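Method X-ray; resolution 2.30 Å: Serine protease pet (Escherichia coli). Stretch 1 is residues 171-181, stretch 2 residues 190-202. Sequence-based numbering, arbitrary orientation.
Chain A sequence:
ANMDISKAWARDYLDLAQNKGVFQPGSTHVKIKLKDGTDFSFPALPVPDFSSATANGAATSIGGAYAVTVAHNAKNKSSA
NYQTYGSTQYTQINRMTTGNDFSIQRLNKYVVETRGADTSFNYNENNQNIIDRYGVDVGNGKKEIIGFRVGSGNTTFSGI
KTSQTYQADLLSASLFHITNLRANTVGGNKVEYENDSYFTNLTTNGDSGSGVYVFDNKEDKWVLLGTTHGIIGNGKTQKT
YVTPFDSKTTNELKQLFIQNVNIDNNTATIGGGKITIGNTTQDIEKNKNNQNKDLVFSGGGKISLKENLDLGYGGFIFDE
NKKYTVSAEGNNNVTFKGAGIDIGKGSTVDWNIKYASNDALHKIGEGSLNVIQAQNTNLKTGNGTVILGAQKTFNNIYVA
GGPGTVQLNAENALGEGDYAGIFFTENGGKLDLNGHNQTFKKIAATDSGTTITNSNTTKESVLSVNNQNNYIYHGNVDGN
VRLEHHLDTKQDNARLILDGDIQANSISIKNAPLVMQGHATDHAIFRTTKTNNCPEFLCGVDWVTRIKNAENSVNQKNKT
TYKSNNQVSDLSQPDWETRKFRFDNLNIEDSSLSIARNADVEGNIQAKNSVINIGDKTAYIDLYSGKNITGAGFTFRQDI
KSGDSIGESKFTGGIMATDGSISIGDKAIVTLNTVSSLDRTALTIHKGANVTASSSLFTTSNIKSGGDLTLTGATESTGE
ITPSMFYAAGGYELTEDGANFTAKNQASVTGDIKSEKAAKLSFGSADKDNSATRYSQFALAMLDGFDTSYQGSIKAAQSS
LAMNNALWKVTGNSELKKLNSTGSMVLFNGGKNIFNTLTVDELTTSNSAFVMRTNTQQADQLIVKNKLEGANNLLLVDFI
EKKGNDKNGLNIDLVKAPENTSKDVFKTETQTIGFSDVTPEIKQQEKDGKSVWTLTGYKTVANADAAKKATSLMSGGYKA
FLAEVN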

# COMPACT_ATOMS: atom_id res chain seq x y z
N LEU A 171 8.28 20.93 -15.53
CA LEU A 171 9.11 19.99 -16.28
C LEU A 171 8.22 19.06 -17.10
O LEU A 171 7.41 18.31 -16.55
CB LEU A 171 10.02 19.19 -15.34
CG LEU A 171 11.11 18.40 -16.05
CD1 LEU A 171 12.28 19.30 -16.52
CD2 LEU A 171 11.59 17.26 -15.19
N SER A 172 8.36 19.10 -18.42
CA SER A 172 7.45 18.38 -19.31
C SER A 172 8.15 17.47 -20.35
O SER A 172 9.26 17.74 -20.79
CB SER A 172 6.54 19.38 -20.03
OG SER A 172 7.29 20.27 -20.82
N ALA A 173 7.49 16.39 -20.74
CA ALA A 173 8.13 15.36 -21.54
C ALA A 173 7.70 15.38 -22.99
O ALA A 173 6.55 15.68 -23.30
CB ALA A 173 7.85 14.02 -20.96
N SER A 174 8.63 15.06 -23.88
CA SER A 174 8.32 14.92 -25.31
C SER A 174 8.59 13.50 -25.73
O SER A 174 9.54 12.88 -25.25
CB SER A 174 9.15 15.87 -26.16
OG SER A 174 8.93 17.22 -25.78
N LEU A 175 7.72 12.97 -26.58
CA LEU A 175 7.93 11.66 -27.17
C LEU A 175 8.25 11.89 -28.64
O LEU A 175 7.61 12.73 -29.28
CB LEU A 175 6.71 10.78 -27.01
CG LEU A 175 6.69 9.50 -27.85
CD1 LEU A 175 7.56 8.46 -27.18
CD2 LEU A 175 5.26 8.97 -28.08
N PHE A 176 9.21 11.15 -29.19
CA PHE A 176 9.63 11.43 -30.56
C PHE A 176 10.07 10.19 -31.35
O PHE A 176 10.36 9.14 -30.77
CB PHE A 176 10.78 12.46 -30.55
CG PHE A 176 12.02 11.97 -29.87
CD1 PHE A 176 12.87 11.05 -30.48
CD2 PHE A 176 12.35 12.43 -28.60
CE1 PHE A 176 13.98 10.59 -29.84
CE2 PHE A 176 13.48 11.97 -27.96
CZ PHE A 176 14.30 11.05 -28.58
N HIS A 177 10.15 10.34 -32.66
CA HIS A 177 10.81 9.35 -33.52
C HIS A 177 11.95 10.03 -34.27
O HIS A 177 11.82 11.18 -34.68
CB HIS A 177 9.81 8.73 -34.50
CG HIS A 177 8.96 9.73 -35.23
ND1 HIS A 177 7.82 10.27 -34.69
CD2 HIS A 177 9.09 10.27 -36.47
CE1 HIS A 177 7.28 11.11 -35.56
NE2 HIS A 177 8.03 11.13 -36.64
N ILE A 178 13.06 9.33 -34.45
CA ILE A 178 14.19 9.93 -35.16
C ILE A 178 14.01 9.91 -36.68
O ILE A 178 13.88 8.85 -37.29
CB ILE A 178 15.53 9.23 -34.84
CG1 ILE A 178 15.80 9.24 -33.33
CG2 ILE A 178 16.69 9.89 -35.62
CD1 ILE A 178 17.22 8.92 -32.97
N THR A 179 14.06 11.10 -37.29
CA THR A 179 13.85 11.28 -38.73
C THR A 179 15.16 11.39 -39.52
O THR A 179 15.18 11.16 -40.72
CB THR A 179 13.00 12.54 -39.01
OG1 THR A 179 13.57 13.67 -38.33
CG2 THR A 179 11.56 12.34 -38.51
N ASN A 180 16.26 11.73 -38.84
CA ASN A 180 17.59 11.67 -39.45
C ASN A 180 18.69 11.50 -38.41
O ASN A 180 19.02 12.43 -37.67
CB ASN A 180 17.86 12.93 -40.28
CG ASN A 180 18.95 12.72 -41.34
OD1 ASN A 180 19.73 11.77 -41.25
ND2 ASN A 180 18.99 13.61 -42.34
N LEU A 181 19.27 10.30 -38.38
CA LEU A 181 20.41 10.01 -37.54
C LEU A 181 21.60 10.92 -37.81
O LEU A 181 22.35 11.21 -36.91
CB LEU A 181 20.84 8.56 -37.72
CG LEU A 181 20.12 7.55 -36.83
CD1 LEU A 181 20.61 6.13 -37.11
CD2 LEU A 181 20.31 7.93 -35.35
N LYS A 190 24.20 15.95 -36.78
CA LYS A 190 23.32 15.98 -35.62
C LYS A 190 22.07 15.12 -35.83
O LYS A 190 21.55 15.00 -36.93
CB LYS A 190 22.89 17.41 -35.30
CG LYS A 190 24.01 18.32 -34.74
CD LYS A 190 23.42 19.67 -34.31
CE LYS A 190 24.47 20.58 -33.73
NZ LYS A 190 25.55 20.87 -34.74
N VAL A 191 21.58 14.54 -34.74
CA VAL A 191 20.40 13.71 -34.81
C VAL A 191 19.17 14.59 -34.87
O VAL A 191 19.05 15.58 -34.17
CB VAL A 191 20.33 12.75 -33.63
CG1 VAL A 191 18.97 12.04 -33.56
CG2 VAL A 191 21.45 11.74 -33.73
N GLU A 192 18.26 14.23 -35.77
CA GLU A 192 17.07 15.01 -36.02
C GLU A 192 15.86 14.21 -35.61
O GLU A 192 15.77 13.01 -35.92
CB GLU A 192 16.99 15.42 -37.50
CG GLU A 192 15.72 16.19 -37.89
CD GLU A 192 15.56 16.29 -39.42
OE1 GLU A 192 14.88 15.42 -40.00
OE2 GLU A 192 16.12 17.23 -40.03
N TYR A 193 14.93 14.83 -34.90
CA TYR A 193 13.72 14.11 -34.55
C TYR A 193 12.47 14.93 -34.79
O TYR A 193 12.52 16.16 -34.97
CB TYR A 193 13.78 13.58 -33.10
CG TYR A 193 13.45 14.51 -31.91
CD1 TYR A 193 12.21 15.14 -31.81
CD2 TYR A 193 14.33 14.63 -30.84
CE1 TYR A 193 11.89 15.93 -30.71
CE2 TYR A 193 14.01 15.42 -29.72
CZ TYR A 193 12.78 16.06 -29.67
OH TYR A 193 12.43 16.85 -28.60
N GLU A 194 11.36 14.21 -34.80
CA GLU A 194 10.03 14.78 -34.93
C GLU A 194 9.17 14.20 -33.81
O GLU A 194 9.28 13.01 -33.48
CB GLU A 194 9.45 14.45 -36.31
CG GLU A 194 8.03 14.93 -36.57
CD GLU A 194 7.54 14.50 -37.95
OE1 GLU A 194 6.96 13.40 -38.05
OE2 GLU A 194 7.74 15.26 -38.93
N ASN A 195 8.33 15.03 -33.21
CA ASN A 195 7.46 14.56 -32.14
C ASN A 195 6.32 13.67 -32.63
O ASN A 195 5.95 13.71 -33.81
CB ASN A 195 6.87 15.73 -31.38
CG ASN A 195 7.87 16.35 -30.46
OD1 ASN A 195 7.96 15.99 -29.28
ND2 ASN A 195 8.64 17.28 -30.99
N ASP A 196 5.79 12.86 -31.72
CA ASP A 196 4.54 12.16 -31.96
C ASP A 196 3.46 13.19 -32.28
O ASP A 196 3.40 14.25 -31.66
CB ASP A 196 4.15 11.33 -30.72
CG ASP A 196 2.90 10.50 -30.92
OD1 ASP A 196 3.03 9.40 -31.49
OD2 ASP A 196 1.80 10.94 -30.51
N SER A 197 2.59 12.87 -33.24
CA SER A 197 1.56 13.82 -33.67
C SER A 197 0.36 13.91 -32.71
O SER A 197 -0.45 14.80 -32.83
CB SER A 197 1.07 13.48 -35.08
OG SER A 197 0.37 12.24 -35.10
N TYR A 198 0.26 13.00 -31.75
CA TYR A 198 -0.84 13.06 -30.80
C TYR A 198 -0.34 13.52 -29.43
O TYR A 198 -0.87 14.47 -28.84
CB TYR A 198 -1.54 11.70 -30.68
CG TYR A 198 -2.50 11.37 -31.81
CD1 TYR A 198 -2.15 11.58 -33.15
CD2 TYR A 198 -3.76 10.84 -31.55
CE1 TYR A 198 -3.03 11.28 -34.18
CE2 TYR A 198 -4.65 10.53 -32.57
CZ TYR A 198 -4.28 10.75 -33.89
OH TYR A 198 -5.17 10.44 -34.91
N PHE A 199 0.69 12.85 -28.93
CA PHE A 199 1.28 13.24 -27.68
C PHE A 199 2.43 14.19 -27.99
O PHE A 199 3.58 13.78 -28.14
CB PHE A 199 1.76 12.04 -26.89
CG PHE A 199 2.06 12.35 -25.47
CD1 PHE A 199 1.04 12.48 -24.55
CD2 PHE A 199 3.37 12.54 -25.05
CE1 PHE A 199 1.31 12.77 -23.22
CE2 PHE A 199 3.65 12.82 -23.71
CZ PHE A 199 2.61 12.94 -22.80
N THR A 200 2.08 15.46 -28.11
CA THR A 200 2.96 16.39 -28.80
C THR A 200 3.37 17.51 -27.88
O THR A 200 2.57 18.35 -27.44
CB THR A 200 2.28 16.97 -30.06
OG1 THR A 200 1.71 15.91 -30.83
CG2 THR A 200 3.29 17.70 -30.91
N ASN A 201 4.65 17.47 -27.56
CA ASN A 201 5.30 18.52 -26.83
C ASN A 201 6.41 19.08 -27.71
O ASN A 201 7.46 18.47 -27.86
CB ASN A 201 5.84 17.96 -25.51
CG ASN A 201 6.43 19.03 -24.63
OD1 ASN A 201 6.48 20.20 -25.01
ND2 ASN A 201 6.86 18.63 -23.43
N LEU A 202 6.17 20.24 -28.31
CA LEU A 202 7.14 20.81 -29.22
C LEU A 202 8.27 21.50 -28.45
O LEU A 202 8.07 22.01 -27.35
CB LEU A 202 6.47 21.80 -30.18
CG LEU A 202 5.27 21.26 -30.97
CD1 LEU A 202 4.62 22.39 -31.72
CD2 LEU A 202 5.67 20.13 -31.91
O HOH W 1 6.09 15.16 -27.79
O HOH W 2 17.43 15.74 -42.37

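A strand beginning at S172 runs antiparallel to one that enters stretch 2 from earlier in the chain and continues to N195. Their N-to-C directions differ by 127°, so the antiparallel pair is well off a straight alignment. Beyond N195 a loop follows, which touches stretch 1 at D196, F199 and N201. Together the stretches bury 959 Å² of surface.

V191 is a small apolar link: its CG1 lies 3.6 Å from CD1 of I178, and its CG2 lies 4.3 Å from CD2 of L181.

E192 sits at a beta bulge, where the register shifts by one between I178 and N180. Its carbonyl O therefore accepts two backbone bonds, from T179 N at 2.9 Å and from N180 N at 3.2 Å. E192 N returns a short bond of 2.7 Å to N180 O. The carboxylate is also used: E192 OE1 accepts from T179 OG1 at 2.8 Å. Water 2 bridges E192 OE2 (3.1 Å) and N180 ND2 (2.6 Å).

Y193 pairs with I178 at a non-hydrogen-bonded position, and their side chains share a face of the sheet. The Y193 ring makes an offset stack with the F176 ring. The F176 and Y193 ring centroids are 4.1 Å apart, with planes at 9°, so the rings are nearly parallel. F176 CB also packs over the face of the Y193 ring, 3.7 Å from its centroid.

E194 and H177 form a hydrogen-bonded pair. H177 N donates to E194 O at 2.9 Å, and E194 N donates to H177 O at 3.1 Å. Their side chains lie on the same face, which lets H177 NE2 donate to E194 OE1 at 2.9 Å.

N195 sits opposite F176 in a non-hydrogen-bonded pair, with CA atoms 4.1 Å apart and side chains diverging. Its own CA makes a CA-H...O contact with L175 O at 3.4 Å.

D196 continues the backbone bonding: its N donates to L175 O at 3.0 Å. Its OD2 accepts from Y198 N at 2.9 Å and from F199 N at 2.7 Å, tying the turn together.

F199 brings the chain back, with CD2 4.3 Å from L175 CB. T200 faces away, and its OG1 donates to D196 O at 2.5 Å.

N201 bonds to the start of the first strand through its side chain and its backbone. Its ND2 donates to S172 OG at 3.1 Å and to A173 O at 3.0 Å. Its carbonyl O accepts from S174 OG at 2.8 Å. Water 1 accepts from N201 N at 2.7 Å and from L175 N at 3.0 Å, bridging the two backbones.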